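PDB 6HFZ: GDSL-like protein from Roseburia intestinalis L1-82, which works as a two-domain esterase of a commensal gut bacterium, removing acetyl groups from complex beta-mannans. Local coordinates for residues E115-E119 and T334-H338; S296-P302 and H354-P360; S41-L47 and H193-H199; L95-P100 and K127-T133. All blocks are in the same frame, centred on the assembly; numbering follows the deposited sequence.

Interaction 1: residues E115-E119 and T334-H338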
# COMPACT_ATOMS: atom_id res chain seq x y z
N GLU A 115 -5.55 5.63 14.29
CA GLU A 115 -4.21 5.68 14.86
C GLU A 115 -3.37 4.47 14.43
O GLU A 115 -2.17 4.62 14.26
CB GLU A 115 -4.29 5.80 16.38
CG GLU A 115 -4.88 7.13 16.78
CD GLU A 115 -3.91 8.11 17.40
OE1 GLU A 115 -2.66 7.97 17.17
OE2 GLU A 115 -4.39 9.00 18.13
N HIS A 116 -4.03 3.32 14.24
CA HIS A 116 -3.39 2.10 13.72
C HIS A 116 -2.69 2.39 12.38
O HIS A 116 -1.52 2.06 12.23
CB HIS A 116 -4.43 0.99 13.59
CG HIS A 116 -3.92 -0.22 12.89
ND1 HIS A 116 -3.04 -1.11 13.48
CD2 HIS A 116 -4.11 -0.65 11.62
CE1 HIS A 116 -2.72 -2.04 12.60
NE2 HIS A 116 -3.37 -1.79 11.46
N PHE A 117 -3.43 2.96 11.42
CA PHE A 117 -2.88 3.29 10.11
C PHE A 117 -1.90 4.46 10.15
O PHE A 117 -0.97 4.52 9.34
CB PHE A 117 -4.03 3.41 9.09
CG PHE A 117 -4.60 2.06 8.72
CD1 PHE A 117 -3.85 1.13 8.01
CD2 PHE A 117 -5.89 1.70 9.10
CE1 PHE A 117 -4.36 -0.13 7.73
CE2 PHE A 117 -6.41 0.46 8.79
CZ PHE A 117 -5.65 -0.46 8.10
N MSE A 118 -2.07 5.40 11.09
CA MSE A 118 -1.03 6.41 11.29
C MSE A 118 0.29 5.70 11.61
O MSE A 118 1.34 6.08 11.09
CB MSE A 118 -1.29 7.48 12.35
CG MSE A 118 -0.30 8.59 12.13
SE MSE A 118 -0.80 10.19 13.18
CE MSE A 118 -1.54 9.26 14.74
N GLU A 119 0.22 4.67 12.45
CA GLU A 119 1.41 3.95 12.89
C GLU A 119 2.02 3.13 11.74
O GLU A 119 3.23 3.18 11.53
CB GLU A 119 1.07 3.08 14.10
CG GLU A 119 2.30 2.49 14.76
CD GLU A 119 2.07 1.67 16.03
OE1 GLU A 119 0.91 1.55 16.49
OE2 GLU A 119 3.04 1.12 16.54
N THR A 334 -5.24 -7.70 11.63
CA THR A 334 -4.27 -7.57 12.72
C THR A 334 -4.75 -8.44 13.88
O THR A 334 -5.90 -8.28 14.29
CB THR A 334 -4.07 -6.11 13.17
OG1 THR A 334 -3.60 -5.33 12.07
CG2 THR A 334 -3.05 -6.01 14.29
N ILE A 335 -3.92 -9.38 14.33
CA ILE A 335 -4.34 -10.41 15.33
C ILE A 335 -3.84 -10.04 16.73
O ILE A 335 -4.59 -10.23 17.70
CB ILE A 335 -3.88 -11.83 14.91
CG1 ILE A 335 -4.35 -12.20 13.51
CG2 ILE A 335 -4.32 -12.86 15.92
CD1 ILE A 335 -5.82 -11.98 13.28
N LEU A 336 -2.58 -9.62 16.82
CA LEU A 336 -1.91 -9.17 18.04
C LEU A 336 -1.34 -7.79 17.75
O LEU A 336 -0.62 -7.65 16.75
CB LEU A 336 -0.76 -10.10 18.42
CG LEU A 336 -0.02 -9.74 19.71
CD1 LEU A 336 -0.97 -9.84 20.91
CD2 LEU A 336 1.21 -10.60 19.92
N GLU A 337 -1.59 -6.82 18.63
CA GLU A 337 -0.97 -5.51 18.50
C GLU A 337 -0.42 -5.03 19.86
O GLU A 337 -1.12 -5.09 20.88
CB GLU A 337 -1.96 -4.51 17.93
CG GLU A 337 -1.31 -3.17 17.64
CD GLU A 337 -2.15 -2.19 16.84
OE1 GLU A 337 -3.24 -1.80 17.32
OE2 GLU A 337 -1.70 -1.80 15.75
N HIS A 338 0.83 -4.57 19.83
CA HIS A 338 1.55 -4.01 20.95
C HIS A 338 1.63 -5.03 22.09
O HIS A 338 1.50 -4.67 23.25
CB HIS A 338 0.95 -2.68 21.39
CG HIS A 338 0.93 -1.62 20.35
ND1 HIS A 338 0.07 -0.55 20.43
CD2 HIS A 338 1.67 -1.46 19.23
CE1 HIS A 338 0.26 0.23 19.37
NE2 HIS A 338 1.24 -0.32 18.61

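Interaction 2: residues S296-P302 and H354-P360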
# COMPACT_ATOMS: atom_id res chain seq x y z
N SER A 296 -12.66 -14.68 -1.21
CA SER A 296 -13.00 -15.13 -2.54
C SER A 296 -14.42 -14.70 -2.91
O SER A 296 -15.34 -14.81 -2.13
CB SER A 296 -12.84 -16.64 -2.63
OG SER A 296 -13.40 -17.12 -3.86
N VAL A 297 -14.60 -14.17 -4.12
CA VAL A 297 -15.95 -13.92 -4.62
C VAL A 297 -16.52 -15.17 -5.29
O VAL A 297 -17.71 -15.18 -5.68
CB VAL A 297 -15.98 -12.73 -5.59
CG1 VAL A 297 -15.75 -11.42 -4.82
CG2 VAL A 297 -14.98 -12.91 -6.73
N LYS A 298 -15.67 -16.18 -5.48
CA LYS A 298 -16.10 -17.51 -5.94
C LYS A 298 -16.49 -18.32 -4.71
O LYS A 298 -15.62 -18.64 -3.91
CB LYS A 298 -14.98 -18.19 -6.72
CG LYS A 298 -14.69 -17.58 -8.08
CD LYS A 298 -13.66 -18.34 -8.87
CE LYS A 298 -12.85 -17.45 -9.79
NZ LYS A 298 -12.18 -18.24 -10.85
N LEU A 299 -17.80 -18.58 -4.55
CA LEU A 299 -18.40 -19.08 -3.33
C LEU A 299 -18.96 -20.49 -3.57
O LEU A 299 -19.31 -20.83 -4.70
CB LEU A 299 -19.56 -18.16 -2.96
CG LEU A 299 -19.25 -16.72 -2.51
CD1 LEU A 299 -20.52 -16.08 -1.96
CD2 LEU A 299 -18.14 -16.69 -1.47
N PRO A 300 -19.09 -21.29 -2.50
CA PRO A 300 -18.60 -21.01 -1.17
C PRO A 300 -17.10 -21.32 -1.06
O PRO A 300 -16.49 -21.87 -1.97
CB PRO A 300 -19.43 -21.91 -0.25
CG PRO A 300 -19.77 -23.11 -1.09
CD PRO A 300 -19.55 -22.69 -2.54
N ALA A 301 -16.52 -20.94 0.09
CA ALA A 301 -15.11 -21.15 0.40
C ALA A 301 -14.97 -21.52 1.88
O ALA A 301 -15.91 -21.38 2.68
CB ALA A 301 -14.34 -19.90 0.07
N PRO A 302 -13.80 -22.05 2.29
CA PRO A 302 -13.58 -22.49 3.66
C PRO A 302 -13.44 -21.33 4.64
O PRO A 302 -13.30 -20.16 4.23
CB PRO A 302 -12.23 -23.21 3.61
CG PRO A 302 -12.09 -23.60 2.18
CD PRO A 302 -12.67 -22.42 1.44
N HIS A 354 -17.04 -26.99 2.71
CA HIS A 354 -18.26 -27.28 2.04
C HIS A 354 -17.97 -28.22 0.88
O HIS A 354 -16.94 -28.08 0.21
CB HIS A 354 -18.98 -26.01 1.56
CG HIS A 354 -19.03 -24.93 2.59
ND1 HIS A 354 -17.99 -24.05 2.78
CD2 HIS A 354 -19.99 -24.59 3.48
CE1 HIS A 354 -18.32 -23.19 3.73
NE2 HIS A 354 -19.53 -23.50 4.18
N GLU A 355 -18.88 -29.17 0.64
CA GLU A 355 -18.69 -30.18 -0.39
C GLU A 355 -18.41 -29.48 -1.73
O GLU A 355 -17.56 -29.90 -2.52
CB GLU A 355 -19.91 -31.10 -0.45
CG GLU A 355 -19.55 -32.57 -0.50
CD GLU A 355 -18.68 -32.98 -1.67
OE1 GLU A 355 -17.78 -33.83 -1.46
OE2 GLU A 355 -18.89 -32.47 -2.79
N ASN A 356 -19.12 -28.36 -1.95
CA ASN A 356 -19.09 -27.61 -3.20
C ASN A 356 -18.15 -26.39 -3.13
O ASN A 356 -18.38 -25.41 -3.81
CB ASN A 356 -20.51 -27.17 -3.57
CG ASN A 356 -21.20 -26.31 -2.53
OD1 ASN A 356 -20.98 -26.47 -1.32
ND2 ASN A 356 -22.06 -25.41 -2.98
N ASP A 357 -17.09 -26.42 -2.30
CA ASP A 357 -16.20 -25.24 -2.19
C ASP A 357 -15.60 -24.94 -3.57
O ASP A 357 -15.09 -25.84 -4.22
CB ASP A 357 -15.10 -25.45 -1.14
CG ASP A 357 -15.52 -25.06 0.27
OD1 ASP A 357 -16.46 -24.24 0.41
OD2 ASP A 357 -14.94 -25.59 1.22
N ALA A 358 -15.67 -23.67 -4.00
CA ALA A 358 -15.21 -23.23 -5.36
C ALA A 358 -13.68 -23.15 -5.42
O ALA A 358 -13.03 -23.29 -6.47
CB ALA A 358 -15.84 -21.90 -5.69
N VAL A 359 -13.10 -22.84 -4.26
CA VAL A 359 -11.68 -22.61 -4.12
C VAL A 359 -11.23 -23.14 -2.76
O VAL A 359 -12.00 -23.20 -1.80
CB VAL A 359 -11.31 -21.11 -4.21
CG1 VAL A 359 -11.63 -20.50 -5.56
CG2 VAL A 359 -11.95 -20.30 -3.09
N PRO A 360 -9.95 -23.48 -2.64
CA PRO A 360 -9.36 -23.78 -1.34
C PRO A 360 -9.12 -22.47 -0.57
O PRO A 360 -9.22 -21.38 -1.14
CB PRO A 360 -8.01 -24.41 -1.68
CG PRO A 360 -7.66 -23.79 -3.01
CD PRO A 360 -8.97 -23.57 -3.73

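Interaction 3: residues S41-L47 and H193-H199. With ACT (acetate ion), chain E.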
# COMPACT_ATOMS: atom_id res chain seq x y z
N SER A 41 -5.12 0.35 -5.48
CA SER A 41 -5.58 0.06 -6.85
C SER A 41 -5.51 1.28 -7.77
O SER A 41 -5.28 1.16 -8.97
CB SER A 41 -6.97 -0.46 -6.88
OG SER A 41 -7.81 0.52 -6.35
N ILE A 42 -5.67 2.46 -7.17
CA ILE A 42 -5.63 3.72 -7.97
C ILE A 42 -4.22 3.90 -8.51
O ILE A 42 -4.05 4.34 -9.66
CB ILE A 42 -6.14 4.93 -7.16
CG1 ILE A 42 -7.57 4.72 -6.65
CG2 ILE A 42 -5.99 6.22 -7.96
CD1 ILE A 42 -8.03 5.82 -5.74
N THR A 43 -3.19 3.53 -7.73
CA THR A 43 -1.81 3.55 -8.20
C THR A 43 -1.60 2.44 -9.25
O THR A 43 -0.95 2.68 -10.26
CB THR A 43 -0.85 3.45 -7.00
OG1 THR A 43 -0.97 4.63 -6.17
CG2 THR A 43 0.59 3.24 -7.39
N GLN A 44 -2.05 1.22 -8.94
CA GLN A 44 -1.90 0.09 -9.87
C GLN A 44 -2.43 0.51 -11.25
O GLN A 44 -1.78 0.19 -12.27
CB GLN A 44 -2.61 -1.13 -9.29
CG GLN A 44 -2.55 -2.37 -10.19
CD GLN A 44 -3.49 -2.33 -11.37
OE1 GLN A 44 -4.62 -1.84 -11.29
NE2 GLN A 44 -3.02 -2.86 -12.50
N GLY A 45 -3.53 1.27 -11.25
CA GLY A 45 -4.13 1.95 -12.43
C GLY A 45 -5.63 1.79 -12.61
O GLY A 45 -6.18 2.32 -13.58
N SER A 46 -6.32 1.08 -11.71
CA SER A 46 -7.80 1.01 -11.81
C SER A 46 -8.38 2.42 -11.74
O SER A 46 -7.93 3.19 -10.89
CB SER A 46 -8.37 0.17 -10.68
OG SER A 46 -7.78 -1.12 -10.67
N LEU A 47 -9.37 2.78 -12.58
CA LEU A 47 -9.93 1.96 -13.66
C LEU A 47 -9.64 2.69 -14.99
O LEU A 47 -10.58 3.04 -15.73
CB LEU A 47 -11.44 1.80 -13.45
CG LEU A 47 -11.91 0.80 -12.40
CD1 LEU A 47 -13.36 1.06 -11.96
CD2 LEU A 47 -11.78 -0.62 -12.92
N HIS A 193 -12.49 4.59 -7.67
CA HIS A 193 -11.53 4.38 -8.76
C HIS A 193 -11.79 5.37 -9.89
O HIS A 193 -12.88 5.41 -10.42
CB HIS A 193 -11.59 2.95 -9.32
CG HIS A 193 -11.41 1.94 -8.24
ND1 HIS A 193 -12.50 1.31 -7.65
CD2 HIS A 193 -10.31 1.57 -7.56
CE1 HIS A 193 -12.05 0.53 -6.66
NE2 HIS A 193 -10.70 0.69 -6.57
N PRO A 194 -10.81 6.23 -10.25
CA PRO A 194 -10.96 7.17 -11.37
C PRO A 194 -10.96 6.45 -12.72
O PRO A 194 -10.33 5.41 -12.87
CB PRO A 194 -9.74 8.09 -11.29
CG PRO A 194 -9.14 7.81 -9.92
CD PRO A 194 -9.50 6.37 -9.61
N ASN A 195 -11.74 6.98 -13.65
CA ASN A 195 -11.66 6.55 -15.07
C ASN A 195 -10.53 7.33 -15.74
O ASN A 195 -9.69 7.93 -15.06
CB ASN A 195 -13.00 6.77 -15.77
CG ASN A 195 -13.44 8.21 -15.85
OD1 ASN A 195 -12.67 9.13 -15.57
ND2 ASN A 195 -14.72 8.41 -16.20
N ASP A 196 -10.46 7.33 -17.09
CA ASP A 196 -9.38 8.03 -17.74
C ASP A 196 -9.35 9.53 -17.41
O ASP A 196 -8.27 10.10 -17.16
CB ASP A 196 -9.47 7.84 -19.25
CG ASP A 196 -9.17 6.43 -19.73
OD1 ASP A 196 -8.55 5.65 -18.97
OD2 ASP A 196 -9.57 6.14 -20.88
N ALA A 197 -10.54 10.16 -17.46
CA ALA A 197 -10.70 11.58 -17.20
C ALA A 197 -10.24 11.89 -15.77
O ALA A 197 -9.53 12.87 -15.54
CB ALA A 197 -12.14 12.01 -17.41
N GLY A 198 -10.64 11.03 -14.82
CA GLY A 198 -10.26 11.19 -13.42
C GLY A 198 -8.76 11.03 -13.19
O GLY A 198 -8.15 11.82 -12.47
N HIS A 199 -8.16 9.98 -13.81
CA HIS A 199 -6.71 9.78 -13.73
C HIS A 199 -5.96 10.99 -14.29
O HIS A 199 -4.91 11.34 -13.74
CB HIS A 199 -6.24 8.48 -14.44
CG HIS A 199 -6.36 7.29 -13.55
ND1 HIS A 199 -5.43 7.03 -12.56
CD2 HIS A 199 -7.30 6.33 -13.45
CE1 HIS A 199 -5.81 5.94 -11.91
NE2 HIS A 199 -6.90 5.46 -12.46
C ACT E . -8.32 0.33 -3.90
O ACT E . -9.35 -0.30 -4.29
OXT ACT E . -7.24 -0.22 -3.65
CH3 ACT E . -8.34 1.81 -3.70

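Interaction 4: residues L95-P100 and K127-T133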
# COMPACT_ATOMS: atom_id res chain seq x y z
N LEU A 95 9.71 -2.49 -3.97
CA LEU A 95 10.11 -1.09 -4.22
C LEU A 95 11.62 -0.89 -4.04
O LEU A 95 12.31 -0.45 -4.96
CB LEU A 95 9.35 -0.18 -3.25
CG LEU A 95 9.71 1.31 -3.31
CD1 LEU A 95 9.34 1.91 -4.66
CD2 LEU A 95 9.02 2.10 -2.21
N LEU A 96 12.12 -1.11 -2.83
CA LEU A 96 13.47 -0.65 -2.49
C LEU A 96 14.54 -1.43 -3.26
O LEU A 96 15.57 -0.86 -3.58
CB LEU A 96 13.70 -0.73 -0.98
CG LEU A 96 12.73 0.10 -0.13
CD1 LEU A 96 13.05 -0.09 1.34
CD2 LEU A 96 12.73 1.57 -0.53
N SER A 97 14.26 -2.71 -3.56
CA SER A 97 15.10 -3.55 -4.40
C SER A 97 15.27 -2.94 -5.80
O SER A 97 16.24 -3.30 -6.48
CB SER A 97 14.54 -4.98 -4.48
OG SER A 97 13.33 -5.05 -5.23
N LYS A 98 14.35 -2.05 -6.24
CA LYS A 98 14.43 -1.45 -7.58
C LYS A 98 15.22 -0.13 -7.56
O LYS A 98 15.31 0.54 -8.61
CB LYS A 98 13.05 -1.17 -8.18
CG LYS A 98 11.97 -2.22 -8.01
CD LYS A 98 12.34 -3.61 -8.43
CE LYS A 98 11.11 -4.47 -8.68
NZ LYS A 98 11.46 -5.90 -8.81
N GLU A 99 15.74 0.25 -6.39
CA GLU A 99 16.64 1.42 -6.23
C GLU A 99 15.97 2.70 -6.70
O GLU A 99 16.48 3.43 -7.56
CB GLU A 99 17.96 1.20 -6.98
CG GLU A 99 18.78 0.06 -6.39
CD GLU A 99 19.99 -0.29 -7.24
OE1 GLU A 99 21.11 -0.23 -6.71
OE2 GLU A 99 19.82 -0.66 -8.44
N PRO A 100 14.81 3.08 -6.14
CA PRO A 100 14.05 4.21 -6.66
C PRO A 100 14.75 5.53 -6.29
O PRO A 100 15.38 5.64 -5.21
CB PRO A 100 12.70 4.07 -5.93
CG PRO A 100 13.09 3.44 -4.59
CD PRO A 100 14.17 2.45 -4.98
N LYS A 127 10.85 3.77 6.65
CA LYS A 127 11.63 2.76 5.93
C LYS A 127 12.06 3.29 4.56
O LYS A 127 13.15 3.06 4.09
CB LYS A 127 10.84 1.46 5.82
CG LYS A 127 11.43 0.37 4.91
CD LYS A 127 10.75 -0.96 4.99
CE LYS A 127 11.05 -1.69 6.27
NZ LYS A 127 10.06 -2.76 6.57
N VAL A 128 11.11 3.90 3.83
CA VAL A 128 11.45 4.37 2.48
C VAL A 128 12.43 5.55 2.55
O VAL A 128 13.40 5.61 1.78
CB VAL A 128 10.17 4.69 1.68
CG1 VAL A 128 10.49 5.38 0.37
CG2 VAL A 128 9.30 3.46 1.46
N TYR A 129 12.18 6.49 3.45
CA TYR A 129 12.91 7.75 3.51
C TYR A 129 14.37 7.48 3.91
O TYR A 129 15.27 8.12 3.40
CB TYR A 129 12.22 8.69 4.49
CG TYR A 129 12.80 10.09 4.61
CD1 TYR A 129 12.67 11.03 3.59
CD2 TYR A 129 13.53 10.45 5.73
CE1 TYR A 129 13.18 12.32 3.74
CE2 TYR A 129 14.03 11.75 5.89
CZ TYR A 129 13.85 12.68 4.89
OH TYR A 129 14.29 13.97 5.05
N THR A 130 14.58 6.50 4.80
CA THR A 130 15.96 6.18 5.26
C THR A 130 16.62 5.05 4.45
O THR A 130 17.79 4.63 4.77
CB THR A 130 15.99 5.88 6.75
OG1 THR A 130 15.27 4.66 6.93
CG2 THR A 130 15.39 7.01 7.56
N SER A 131 15.99 4.57 3.39
CA SER A 131 16.58 3.49 2.57
C SER A 131 17.85 3.97 1.85
O SER A 131 18.16 5.17 1.78
CB SER A 131 15.59 2.94 1.59
OG SER A 131 15.19 3.93 0.65
N LYS A 132 18.58 3.01 1.28
CA LYS A 132 19.93 3.24 0.74
C LYS A 132 19.98 4.38 -0.29
O LYS A 132 20.92 5.18 -0.23
CB LYS A 132 20.47 1.96 0.11
CG LYS A 132 21.92 2.05 -0.34
CD LYS A 132 22.53 0.72 -0.77
CE LYS A 132 21.79 0.02 -1.89
NZ LYS A 132 20.89 -1.06 -1.39
N THR A 133 19.00 4.44 -1.22
CA THR A 133 19.04 5.42 -2.29
C THR A 133 18.51 6.79 -1.83
O THR A 133 18.57 7.76 -2.63
CB THR A 133 18.33 4.94 -3.55
OG1 THR A 133 16.92 4.93 -3.27
CG2 THR A 133 18.79 3.57 -4.02

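Interaction 1: residues E115-E119 and T334-H338
The first turn of helix 115-129 faces the end of strand 329-336 and the residues just beyond it, with backbones well apart: the closest CA atoms, of His116 and Glu337, are 9.3 Å from each other. A classic beta bulge sets Ile335 and Leu336 opposite Ile289 of strand 288-295, and His338 takes positive phi as the chain leaves the strand. Long polar side chains bridge the gap in two His-carboxylate pairs of opposite sense. His116 ND1 donates to Glu337 OE2 (2.7 Å), and His338 NE2 donates to both carboxylate oxygens of Glu119, OE1 at 2.8 Å and OE2 at 3.1 Å. Thr334 OG1 lies 3.4 Å from His116 CE1; Gln85 hydrogen-bonds both of these side chains. Thr234 and Tyr235, just ahead of strand 237-241, bind the carboxylates of Glu119 and Glu337 respectively. With little apolar contact across the two segments, this is a polar domain interface, joining the SGNH-hydrolase domain to the beta domain that follows it.

Interaction 2: residues S296-P302 and H354-P360
Two neighbouring arches close one end of the C-terminal beta-sandwich. Residues 296-302 carry the chain from strand 288-295 to strand 303-308 in the other sheet, and 354-360 return it from strand 342-352 to strand 361-370. One backbone hydrogen bond ties them, Ala358 N to Pro300 O (2.8 Å, nearly straight), and Asp357 CA makes a CA-H...O contact with the same Pro300 O at 3.4 Å. A cis peptide precedes Pro300, whose ring fits against the type I turn His354-Asp357: Pro300 CD is 3.2 Å from Asn356 O, and Pro300 CB sits over the face of the His354 imidazole, 4.2 Å from its centroid, as a CH-pi contact. The turn is braced from within by Asp357, which accepts from His354 N through OD2 (2.9 Å) and from His354 ND1 through OD1 (2.8 Å). Further along, Val359 CG2 packs on Ala301 CB (4.0 Å) and lies 3.6 Å from Ser296 OG, itself bonded to Lys298 O (2.7 Å). Lys298 CB meets Ala358 CB at 3.9 Å, and Pro302 CD rests 3.4 Å from Val359 O. Asn321 adds a bond to Ala301 N from a third loop. Proline-rich and irregular, the pair exemplifies adjacent sheet-to-sheet connections (beta-arches) packed side by side at one end of a beta-sandwich.

Interaction 3: residues S41-L47 and H193-H199
His193 opens this contact in what is probably the active site of an SGNH hydrolase: its NE2 stands 2.9 Å from Ser41 OG, while its ND1 is hydrogen-bonded to Asp190, a geometry consistent with a Ser-His-Asp catalytic triad. An acetate ion, probably from the crystallisation liquor, occupies the site; His193 NE2 donates to its O atom (2.8 Å) and Ser41 N to its OXT (2.9 Å). Gly81 N and Asn110 ND2 also bind the acetate, and with Ser41 N they would form the oxyanion hole as in SGNH relatives. Leu47 CD1 covers the histidine at CB, 3.7 Å away. Pro194 next packs its CD on Ile42 CG2 (3.9 Å) and offers its carbonyl O to Leu47 N (2.8 Å), a bond made by the nitrogen of the cis peptide between Ser46 and Leu47. Asn195 brings its CA within 5.1 Å of that of Leu47 and is the N-cap of helix 196-215, its OD1 accepting from Gly198 N (2.9 Å). One helical turn on, His199 is directed toward the loop that follows helix 41-44, where Gly45 leaves the helix with positive phi. Tyr55 N is bonded to His199 ND1; the other ring nitrogen, His199 NE2, donates to Ser46 O at 2.9 Å.

Interaction 4: residues L95-P100 and K127-T133
Leu95 stands near the end of helix 84-96, which, with helix 115-129, packs on one face of the mostly parallel central sheet in the alpha/beta SGNH-hydrolase fold; the two helices belong to successive beta-alpha-beta crossovers flanking strand 102-106. Its CD2 meets Val128 CG2 at 3.9 Å, and both side chains rest on Val103 of that strand. Leu96, less buried, fits against the other helix end: CD1 lies 3.9 Å from Lys127 CG, and CD2 is 3.6 Å from Ser131 OG, a hydroxyl that is turned back onto Val128 O (2.7 Å). The ammonium end of Lys127 binds the carbonyls of Glu236 and Val88. Ser97 and Lys98 form the middle of a type I turn, after which Glu99, with positive phi, redirects the chain toward the strand and sets its CA 3.8 Å from Thr133 CG2. At Pro100 the two exits are joined by a short hydrogen bond, Thr133 OG1 donating to Pro100 O at 2.6 Å.

Overall arrangement
Interactions 3 and 4 lie within the SGNH-hydrolase domain, interaction 2 in the beta domain, and interaction 1 joins the two. Both segments of interaction 4 fall, in sequence, between the two of interaction 3, yet their centres are 25 Å apart. Helix 115-129 serves interaction 1 with its first turn and interaction 4 with its last, 23 Å apart between centres. The acetate-bearing site belongs to interaction 3, whose centre is 28 Å from interaction 1 and 30 Å from interaction 2, with nearest atoms about 13 Å away in both cases. Interactions 2 and 4, on opposite sides of the chain's centre, are the most distant pair, at 39 Å between centres.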